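Local coordinates for protein thioesterase (Streptomyces coelicolor, PDB 3QMW) that is thought to hydrolyse thioesters, acting in the prodiginine biosynthetic pathway as a thioesterase of the alpha/beta hydrolase fold, at residues A83-D88 / V117-R121; Y140-H146 / L185-Y191. One frame throughout, in Å; residues are numbered along the deposited sequence.

Contact 1 of 2, residues A83-D88 / V117-R121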
ATOM      1  N   ALA D  83      27.393   3.217 -11.736  1.00 54.29           N
ATOM      2  CA  ALA D  83      27.213   2.840 -10.335  1.00 54.29           C
ATOM      3  C   ALA D  83      28.115   3.657  -9.402  1.00 54.34           C
ATOM      4  O   ALA D  83      27.680   4.084  -8.334  1.00 54.12           O
ATOM      5  CB  ALA D  83      27.459   1.354 -10.153  1.00 54.18           C
ATOM      6  N   GLU D  84      29.363   3.883  -9.822  1.00 54.66           N
ATOM      7  CA  GLU D  84      30.327   4.681  -9.043  1.00 54.71           C
ATOM      8  C   GLU D  84      29.983   6.166  -9.000  1.00 54.14           C
ATOM      9  O   GLU D  84      30.123   6.800  -7.960  1.00 54.02           O
ATOM     10  CB  GLU D  84      31.769   4.461  -9.546  1.00 55.07           C
ATOM     11  CG  GLU D  84      32.370   3.163  -9.012  1.00 55.89           C
ATOM     12  CD  GLU D  84      33.776   2.870  -9.494  1.00 57.89           C
ATOM     13  OE1 GLU D  84      34.166   3.299 -10.608  1.00 57.93           O
ATOM     14  OE2 GLU D  84      34.488   2.166  -8.743  1.00 59.83           O
ATOM     15  N   ALA D  85      29.525   6.716 -10.119  1.00 53.87           N
ATOM     16  CA  ALA D  85      29.030   8.099 -10.145  1.00 53.69           C
ATOM     17  C   ALA D  85      27.841   8.253  -9.193  1.00 53.55           C
ATOM     18  O   ALA D  85      27.763   9.231  -8.437  1.00 53.33           O
ATOM     19  CB  ALA D  85      28.634   8.499 -11.566  1.00 53.50           C
ATOM     20  N   VAL D  86      26.931   7.272  -9.237  1.00 53.31           N
ATOM     21  CA  VAL D  86      25.723   7.258  -8.396  1.00 53.07           C
ATOM     22  C   VAL D  86      26.041   7.267  -6.891  1.00 53.08           C
ATOM     23  O   VAL D  86      25.421   8.002  -6.111  1.00 52.71           O
ATOM     24  CB  VAL D  86      24.825   6.025  -8.721  1.00 53.10           C
ATOM     25  CG1 VAL D  86      23.845   5.735  -7.579  1.00 52.56           C
ATOM     26  CG2 VAL D  86      24.087   6.224 -10.041  1.00 52.39           C
ATOM     27  N   ALA D  87      27.002   6.438  -6.496  1.00 53.19           N
ATOM     28  CA  ALA D  87      27.402   6.332  -5.101  1.00 53.24           C
ATOM     29  C   ALA D  87      28.087   7.622  -4.657  1.00 53.55           C
ATOM     30  O   ALA D  87      27.839   8.110  -3.551  1.00 53.73           O
ATOM     31  CB  ALA D  87      28.311   5.126  -4.896  1.00 53.27           C
ATOM     32  N   ASP D  88      28.922   8.191  -5.529  1.00 53.83           N
ATOM     33  CA  ASP D  88      29.529   9.493  -5.260  1.00 54.07           C
ATOM     34  C   ASP D  88      28.443  10.480  -4.875  1.00 54.16           C
ATOM     35  O   ASP D  88      28.469  11.037  -3.784  1.00 54.14           O
ATOM     36  CB  ASP D  88      30.308  10.015  -6.478  1.00 54.17           C
ATOM     37  CG  ASP D  88      31.586   9.223  -6.752  1.00 54.52           C
ATOM     38  OD1 ASP D  88      32.159   8.637  -5.801  1.00 55.07           O
ATOM     39  OD2 ASP D  88      32.027   9.196  -7.923  1.00 54.55           O
ATOM     40  N   VAL D 117      28.942  -1.455  -4.563  1.00 55.45           N
ATOM     41  CA  VAL D 117      29.929  -0.377  -4.554  1.00 55.77           C
ATOM     42  C   VAL D 117      29.963   0.392  -3.228  1.00 56.40           C
ATOM     43  O   VAL D 117      31.024   0.823  -2.797  1.00 56.55           O
ATOM     44  CB  VAL D 117      29.714   0.581  -5.750  1.00 55.65           C
ATOM     45  CG1 VAL D 117      30.572   1.839  -5.612  1.00 55.38           C
ATOM     46  CG2 VAL D 117      30.008  -0.152  -7.062  1.00 55.07           C
ATOM     47  N   LEU D 118      28.820   0.558  -2.577  1.00 57.22           N
ATOM     48  CA  LEU D 118      28.791   1.217  -1.270  1.00 58.06           C
ATOM     49  C   LEU D 118      29.350   0.304  -0.156  1.00 58.92           C
ATOM     50  O   LEU D 118      29.829   0.792   0.874  1.00 58.86           O
ATOM     51  CB  LEU D 118      27.372   1.685  -0.933  1.00 58.04           C
ATOM     52  CG  LEU D 118      26.846   2.843  -1.796  1.00 58.21           C
ATOM     53  CD1 LEU D 118      25.327   2.916  -1.717  1.00 58.33           C
ATOM     54  CD2 LEU D 118      27.465   4.174  -1.391  1.00 57.32           C
ATOM     55  N   ARG D 119      29.283  -1.014  -0.364  1.00 59.83           N
ATOM     56  CA  ARG D 119      29.908  -1.980   0.554  1.00 60.44           C
ATOM     57  C   ARG D 119      31.424  -1.876   0.484  1.00 61.19           C
ATOM     58  O   ARG D 119      32.079  -1.696   1.514  1.00 61.73           O
ATOM     59  CB  ARG D 119      29.481  -3.425   0.246  1.00 60.43           C
ATOM     60  CG  ARG D 119      30.169  -4.491   1.115  1.00 59.69           C
ATOM     61  CD  ARG D 119      29.490  -5.847   1.003  1.00 58.88           C
ATOM     62  NE  ARG D 119      29.656  -6.454  -0.318  1.00 57.94           N
ATOM     63  CZ  ARG D 119      29.296  -7.703  -0.636  1.00 57.78           C
ATOM     64  NH1 ARG D 119      28.747  -8.514   0.266  1.00 57.28           N
ATOM     65  NH2 ARG D 119      29.494  -8.154  -1.872  1.00 58.05           N
ATOM     66  N   ARG D 120      31.973  -1.976  -0.727  1.00 61.75           N
ATOM     67  CA  ARG D 120      33.422  -1.860  -0.936  1.00 62.26           C
ATOM     68  C   ARG D 120      33.998  -0.585  -0.308  1.00 62.44           C
ATOM     69  O   ARG D 120      35.092  -0.606   0.253  1.00 62.63           O
ATOM     70  CB  ARG D 120      33.782  -1.903  -2.429  1.00 62.42           C
ATOM     71  CG  ARG D 120      33.301  -3.157  -3.176  1.00 63.12           C
ATOM     72  CD  ARG D 120      34.191  -3.491  -4.388  1.00 64.11           C
ATOM     73  NE  ARG D 120      34.590  -2.303  -5.153  1.00 64.92           N
ATOM     74  CZ  ARG D 120      33.943  -1.804  -6.210  1.00 65.38           C
ATOM     75  NH1 ARG D 120      34.413  -0.715  -6.815  1.00 65.35           N
ATOM     76  NH2 ARG D 120      32.834  -2.378  -6.670  1.00 65.63           N
ATOM     77  N   ARG D 121      33.252   0.513  -0.397  1.00 62.65           N
ATOM     78  CA  ARG D 121      33.672   1.786   0.181  1.00 62.89           C
ATOM     79  C   ARG D 121      33.388   1.841   1.675  1.00 63.04           C
ATOM     80  O   ARG D 121      33.740   2.813   2.345  1.00 63.05           O
ATOM     81  CB  ARG D 121      32.959   2.944  -0.516  1.00 63.01           C
ATOM     82  CG  ARG D 121      33.281   3.095  -1.999  1.00 63.45           C
ATOM     83  CD  ARG D 121      32.680   4.385  -2.522  1.00 64.71           C
ATOM     84  NE  ARG D 121      32.698   4.499  -3.984  1.00 65.75           N
ATOM     85  CZ  ARG D 121      32.319   5.589  -4.660  1.00 65.48           C
ATOM     86  NH1 ARG D 121      31.896   6.676  -4.016  1.00 65.16           N
ATOM     87  NH2 ARG D 121      32.366   5.596  -5.988  1.00 65.95           N
TER
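Glu84 faces Val117 and Ala87 faces Leu118, with CA atoms 6.8 and 6.5 Å apart. Residues 83-88 lie on helix 79-91. Residues 117-121 cover the end of helix 106-120 and the turn beyond it. The two segments run in roughly the same direction. The helices pack side by side next to the parallel sheet of the alpha/beta hydrolase fold, with strand 99-104 between them in sequence.

The apolar seam is small. The methyl of Ala87 meets Leu118, its CB lying 3.7 Å from Leu118 CD2. Val117 CG1 touches both Ala87 CB and the CG of Glu84. Its CG2 branch turns to Ala83 CB. Ala85 and Val86 pack on Trp11 of the second subunit.

Charged groups close the outer side. Arg121 sends a chain extended from CG to NE across to helix 79-91. Asp88 OD1 sits at the guanidinium edge, 2.7 Å from Arg121 NH1, in a salt bridge. The carboxylate is met on its anti side and out of its plane. Arg121 NH2 makes weak bonds to the same oxygen and, at 3.2 Å, to Glu84 O, which already accepts the helical N-H of Asp88. Ala87 CB lies over one face of this guanidinium, offset toward its rim. Glu91, one turn beyond Asp88, gives NH1 a second acidic partner.

Arg120 forms a longer salt bridge, NH1 to Glu84 OE2 at 3.5 Å. Its chain bends at chi3 (-41°), and the acidic oxygen lies in the guanidinium plane. Glu80 places another acid beside Glu84.

Arg121 probably stabilises the ionised carboxylates of Asp88 and Glu91, while Arg120 should ease the nearness of Glu80 to Glu84. Ala83 and Ala87, having only a methyl, let Val117 and Leu118 come against the helix, and arginines from the helix end bind its acids.

Contact 2 of 2, residues Y140-H146 / L185-Y191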
ATOM      1  N   TYR D 140      22.544 -11.593 -17.060  1.00 63.30           N
ATOM      2  CA  TYR D 140      22.567 -10.430 -17.968  1.00 64.26           C
ATOM      3  C   TYR D 140      23.726 -10.484 -18.980  1.00 64.99           C
ATOM      4  O   TYR D 140      24.881 -10.662 -18.588  1.00 65.20           O
ATOM      5  CB  TYR D 140      22.629  -9.110 -17.175  1.00 64.20           C
ATOM      6  CG  TYR D 140      21.279  -8.481 -16.874  1.00 64.54           C
ATOM      7  CD1 TYR D 140      20.556  -7.818 -17.866  1.00 64.71           C
ATOM      8  CD2 TYR D 140      20.735  -8.531 -15.591  1.00 65.01           C
ATOM      9  CE1 TYR D 140      19.326  -7.233 -17.594  1.00 64.89           C
ATOM     10  CE2 TYR D 140      19.507  -7.947 -15.305  1.00 65.02           C
ATOM     11  CZ  TYR D 140      18.807  -7.298 -16.306  1.00 65.47           C
ATOM     12  OH  TYR D 140      17.587  -6.718 -16.008  1.00 66.43           O
ATOM     13  N   GLY D 141      23.408 -10.303 -20.266  1.00 65.90           N
ATOM     14  CA  GLY D 141      24.416 -10.279 -21.337  1.00 66.58           C
ATOM     15  C   GLY D 141      23.950 -10.798 -22.697  1.00 67.34           C
ATOM     16  O   GLY D 141      24.380 -10.290 -23.736  1.00 67.82           O
ATOM     17  N   ASP D 142      23.069 -11.797 -22.702  1.00 67.99           N
ATOM     18  CA  ASP D 142      22.715 -12.517 -23.938  1.00 68.61           C
ATOM     19  C   ASP D 142      21.918 -11.713 -24.975  1.00 68.79           C
ATOM     20  O   ASP D 142      21.932 -12.054 -26.163  1.00 68.90           O
ATOM     21  CB  ASP D 142      21.976 -13.839 -23.621  1.00 68.78           C
ATOM     22  CG  ASP D 142      20.547 -13.628 -23.122  1.00 69.93           C
ATOM     23  OD1 ASP D 142      20.287 -12.625 -22.416  1.00 71.24           O
ATOM     24  OD2 ASP D 142      19.685 -14.490 -23.419  1.00 70.99           O
ATOM     25  N   ARG D 143      21.224 -10.665 -24.534  1.00 68.94           N
ATOM     26  CA  ARG D 143      20.414  -9.845 -25.442  1.00 68.78           C
ATOM     27  C   ARG D 143      21.244  -8.686 -25.965  1.00 68.64           C
ATOM     28  O   ARG D 143      22.101  -8.161 -25.259  1.00 68.50           O
ATOM     29  CB  ARG D 143      19.167  -9.318 -24.732  1.00 68.94           C
ATOM     30  CG  ARG D 143      18.246 -10.410 -24.183  1.00 68.68           C
ATOM     31  CD  ARG D 143      17.239  -9.834 -23.205  1.00 67.87           C
ATOM     32  NE  ARG D 143      16.380  -8.845 -23.854  1.00 67.39           N
ATOM     33  CZ  ARG D 143      15.331  -9.127 -24.626  1.00 66.85           C
ATOM     34  NH1 ARG D 143      14.976 -10.386 -24.863  1.00 66.50           N
ATOM     35  NH2 ARG D 143      14.629  -8.138 -25.168  1.00 66.99           N
ATOM     36  N   ALA D 144      20.989  -8.305 -27.212  1.00 68.66           N
ATOM     37  CA  ALA D 144      21.707  -7.210 -27.870  1.00 68.53           C
ATOM     38  C   ALA D 144      20.708  -6.344 -28.636  1.00 68.32           C
ATOM     39  O   ALA D 144      20.796  -6.210 -29.861  1.00 68.51           O
ATOM     40  CB  ALA D 144      22.770  -7.766 -28.813  1.00 68.51           C
ATOM     41  N   ASP D 145      19.757  -5.768 -27.902  1.00 67.85           N
ATOM     42  CA  ASP D 145      18.679  -4.988 -28.509  1.00 67.47           C
ATOM     43  C   ASP D 145      19.038  -3.512 -28.649  1.00 66.90           C
ATOM     44  O   ASP D 145      18.395  -2.792 -29.408  1.00 66.62           O
ATOM     45  CB  ASP D 145      17.368  -5.162 -27.727  1.00 67.63           C
ATOM     46  CG  ASP D 145      16.694  -6.504 -28.002  1.00 68.15           C
ATOM     47  OD1 ASP D 145      17.405  -7.521 -28.171  1.00 69.52           O
ATOM     48  OD2 ASP D 145      15.449  -6.545 -28.053  1.00 68.56           O
ATOM     49  N   HIS D 146      20.067  -3.064 -27.934  1.00 66.32           N
ATOM     50  CA  HIS D 146      20.568  -1.704 -28.109  1.00 66.08           C
ATOM     51  C   HIS D 146      21.243  -1.527 -29.481  1.00 65.66           C
ATOM     52  O   HIS D 146      21.429  -0.399 -29.944  1.00 65.55           O
ATOM     53  CB  HIS D 146      21.533  -1.324 -26.980  1.00 66.15           C
ATOM     54  CG  HIS D 146      22.914  -1.880 -27.143  1.00 67.08           C
ATOM     55  ND1 HIS D 146      23.212  -3.213 -26.947  1.00 67.60           N
ATOM     56  CD2 HIS D 146      24.081  -1.279 -27.477  1.00 67.39           C
ATOM     57  CE1 HIS D 146      24.501  -3.408 -27.153  1.00 67.56           C
ATOM     58  NE2 HIS D 146      25.052  -2.252 -27.476  1.00 67.68           N
ATOM     59  N   LEU D 185      20.430   0.613 -22.293  1.00 53.44           N
ATOM     60  CA  LEU D 185      20.414  -0.818 -22.617  1.00 54.62           C
ATOM     61  C   LEU D 185      21.814  -1.422 -22.779  1.00 55.74           C
ATOM     62  O   LEU D 185      22.005  -2.625 -22.604  1.00 55.90           O
ATOM     63  CB  LEU D 185      19.597  -1.098 -23.884  1.00 54.50           C
ATOM     64  CG  LEU D 185      18.109  -1.437 -23.764  1.00 54.17           C
ATOM     65  CD1 LEU D 185      17.565  -1.718 -25.148  1.00 53.07           C
ATOM     66  CD2 LEU D 185      17.862  -2.641 -22.861  1.00 53.72           C
ATOM     67  N   ARG D 186      22.786  -0.593 -23.128  1.00 57.23           N
ATOM     68  CA  ARG D 186      24.139  -1.074 -23.366  1.00 58.19           C
ATOM     69  C   ARG D 186      24.821  -1.457 -22.059  1.00 58.55           C
ATOM     70  O   ARG D 186      25.598  -2.406 -22.013  1.00 58.55           O
ATOM     71  CB  ARG D 186      24.967  -0.018 -24.103  1.00 58.59           C
ATOM     72  CG  ARG D 186      26.441  -0.369 -24.161  1.00 59.80           C
ATOM     73  CD  ARG D 186      27.141   0.182 -25.374  1.00 61.35           C
ATOM     74  NE  ARG D 186      28.583   0.155 -25.155  1.00 62.64           N
ATOM     75  CZ  ARG D 186      29.497  -0.035 -26.096  1.00 64.23           C
ATOM     76  NH1 ARG D 186      30.784  -0.033 -25.756  1.00 64.78           N
ATOM     77  NH2 ARG D 186      29.140  -0.235 -27.366  1.00 64.65           N
ATOM     78  N   ALA D 187      24.532  -0.720 -20.994  1.00 59.07           N
ATOM     79  CA  ALA D 187      25.057  -1.080 -19.691  1.00 59.49           C
ATOM     80  C   ALA D 187      24.474  -2.406 -19.186  1.00 59.93           C
ATOM     81  O   ALA D 187      25.003  -2.976 -18.247  1.00 60.23           O
ATOM     82  CB  ALA D 187      24.795   0.018 -18.702  1.00 59.51           C
ATOM     83  N   CYS D 188      23.400  -2.894 -19.808  1.00 60.50           N
ATOM     84  CA  CYS D 188      22.740  -4.137 -19.384  1.00 61.06           C
ATOM     85  C   CYS D 188      23.153  -5.362 -20.185  1.00 61.54           C
ATOM     86  O   CYS D 188      22.889  -6.491 -19.772  1.00 61.54           O
ATOM     87  CB  CYS D 188      21.217  -3.998 -19.500  1.00 61.04           C
ATOM     88  SG  CYS D 188      20.488  -2.817 -18.360  1.00 61.47           S
ATOM     89  N   GLU D 189      23.772  -5.142 -21.337  1.00 62.16           N
ATOM     90  CA  GLU D 189      24.061  -6.233 -22.271  1.00 62.72           C
ATOM     91  C   GLU D 189      25.558  -6.443 -22.499  1.00 62.93           C
ATOM     92  O   GLU D 189      25.975  -7.505 -22.965  1.00 63.04           O
ATOM     93  CB  GLU D 189      23.329  -5.955 -23.580  1.00 62.72           C
ATOM     94  CG  GLU D 189      21.811  -5.782 -23.382  1.00 63.29           C
ATOM     95  CD  GLU D 189      21.082  -5.282 -24.624  1.00 64.63           C
ATOM     96  OE1 GLU D 189      21.710  -4.620 -25.474  1.00 66.37           O
ATOM     97  OE2 GLU D 189      19.868  -5.552 -24.759  1.00 65.17           O
ATOM     98  N   ARG D 190      26.343  -5.413 -22.184  1.00 63.38           N
ATOM     99  CA  ARG D 190      27.807  -5.473 -22.122  1.00 63.61           C
ATOM    100  C   ARG D 190      28.250  -5.777 -20.695  1.00 63.31           C
ATOM    101  O   ARG D 190      29.442  -5.887 -20.411  1.00 63.54           O
ATOM    102  CB  ARG D 190      28.425  -4.129 -22.543  1.00 63.90           C
ATOM    103  CG  ARG D 190      27.964  -3.582 -23.899  1.00 65.23           C
ATOM    104  CD  ARG D 190      28.394  -4.453 -25.071  1.00 67.54           C
ATOM    105  NE  ARG D 190      29.849  -4.573 -25.168  1.00 69.43           N
ATOM    106  CZ  ARG D 190      30.489  -5.366 -26.027  1.00 71.44           C
ATOM    107  NH1 ARG D 190      29.814  -6.124 -26.894  1.00 72.07           N
ATOM    108  NH2 ARG D 190      31.819  -5.403 -26.023  1.00 72.02           N
ATOM    109  N   TYR D 191      27.283  -5.859 -19.787  1.00 63.03           N
ATOM    110  CA  TYR D 191      27.531  -6.286 -18.415  1.00 62.50           C
ATOM    111  C   TYR D 191      27.711  -7.787 -18.425  1.00 62.55           C
ATOM    112  O   TYR D 191      26.947  -8.502 -19.077  1.00 62.50           O
ATOM    113  CB  TYR D 191      26.329  -5.910 -17.544  1.00 62.22           C
ATOM    114  CG  TYR D 191      26.389  -6.327 -16.086  1.00 60.47           C
ATOM    115  CD1 TYR D 191      27.006  -5.517 -15.136  1.00 58.66           C
ATOM    116  CD2 TYR D 191      25.780  -7.504 -15.652  1.00 58.75           C
ATOM    117  CE1 TYR D 191      27.045  -5.880 -13.806  1.00 57.70           C
ATOM    118  CE2 TYR D 191      25.811  -7.878 -14.321  1.00 57.91           C
ATOM    119  CZ  TYR D 191      26.444  -7.063 -13.403  1.00 58.04           C
ATOM    120  OH  TYR D 191      26.463  -7.438 -12.083  1.00 58.04           O
TER
HETATM  121  O   HOH W   1      21.413  -8.263 -20.982  1.00 29.11           O
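Glu189 and His146 form the tight half. His146 ND1 donates to Glu189 OE1 at a short 2.5 Å, nearly along the C-O axis of the oxygen. The bond is bent (146° at the hydrogen), and the oxygen lies somewhat out of the imidazole plane. The backbone N of His146 adds a weak bond to OE1. Asp145 N reaches the other oxygen, OE2, at 3.2 Å and almost straight (165°).

His146 holds CG between its backbone N and carbonyl carbon (chi1 79°), which lays the ring along the helix. Arg186 CB packs over one ring face in a CH-pi contact, 4.1 Å from the ring centroid. Leu185 CB meets His146 CB. The charged end of Arg186 turns away to Asp77.

The other half is looser and partly wet. A water gives a hydrogen bond to Cys188 O at 2.6 Å and takes a weak one from Gly141 N. At the backbone angles of Gly141 a CB would be jammed against the carbonyl oxygen of Tyr140. Cys188 SG makes an oblique sulfur-aromatic contact with Tyr140, 5.4 Å from the ring centroid. Tyr140 CB rests 3.9 Å from Tyr191 CD2. The hydroxyls of these tyrosines bond Ser134 and Glu113, respectively. Tyr140 lies near, without touching, a probable Ser-His-Asp triad.

The position after strand 129-132 is consistent with the lid insertion of alpha/beta hydrolase thioesterases, its entry loop here joined to its last helix. Three N-H donors on one carboxylate should stabilise the anionic form of Glu189. Polar bonds thus fix Asp145-His146 to helix 178-189, whereas a bridging water and oblique side-chain contacts join Tyr140-Gly141.

How the contacts relate
From the N terminus, contact 1 comes first. It closes a loop of 28 residues that leaves helix 79-91, passes through strand 99-104 and returns along helix 106-120. Contact 2 opens only afterwards, beyond strand 129-132. It closes a 38-residue, largely helical excursion that precedes strand 203-208. The two loops are in series, neither nested nor crossed. Their centres lie 21 Å apart, and their nearest atoms about 8 Å. Contact 1 joins two helices that flank the parallel sheet; contact 2 ties the last helix of the probable lid insertion back to its entry loop. Helix 106-120 links both, because Tyr140, Cys188 and Tyr191 pack against it.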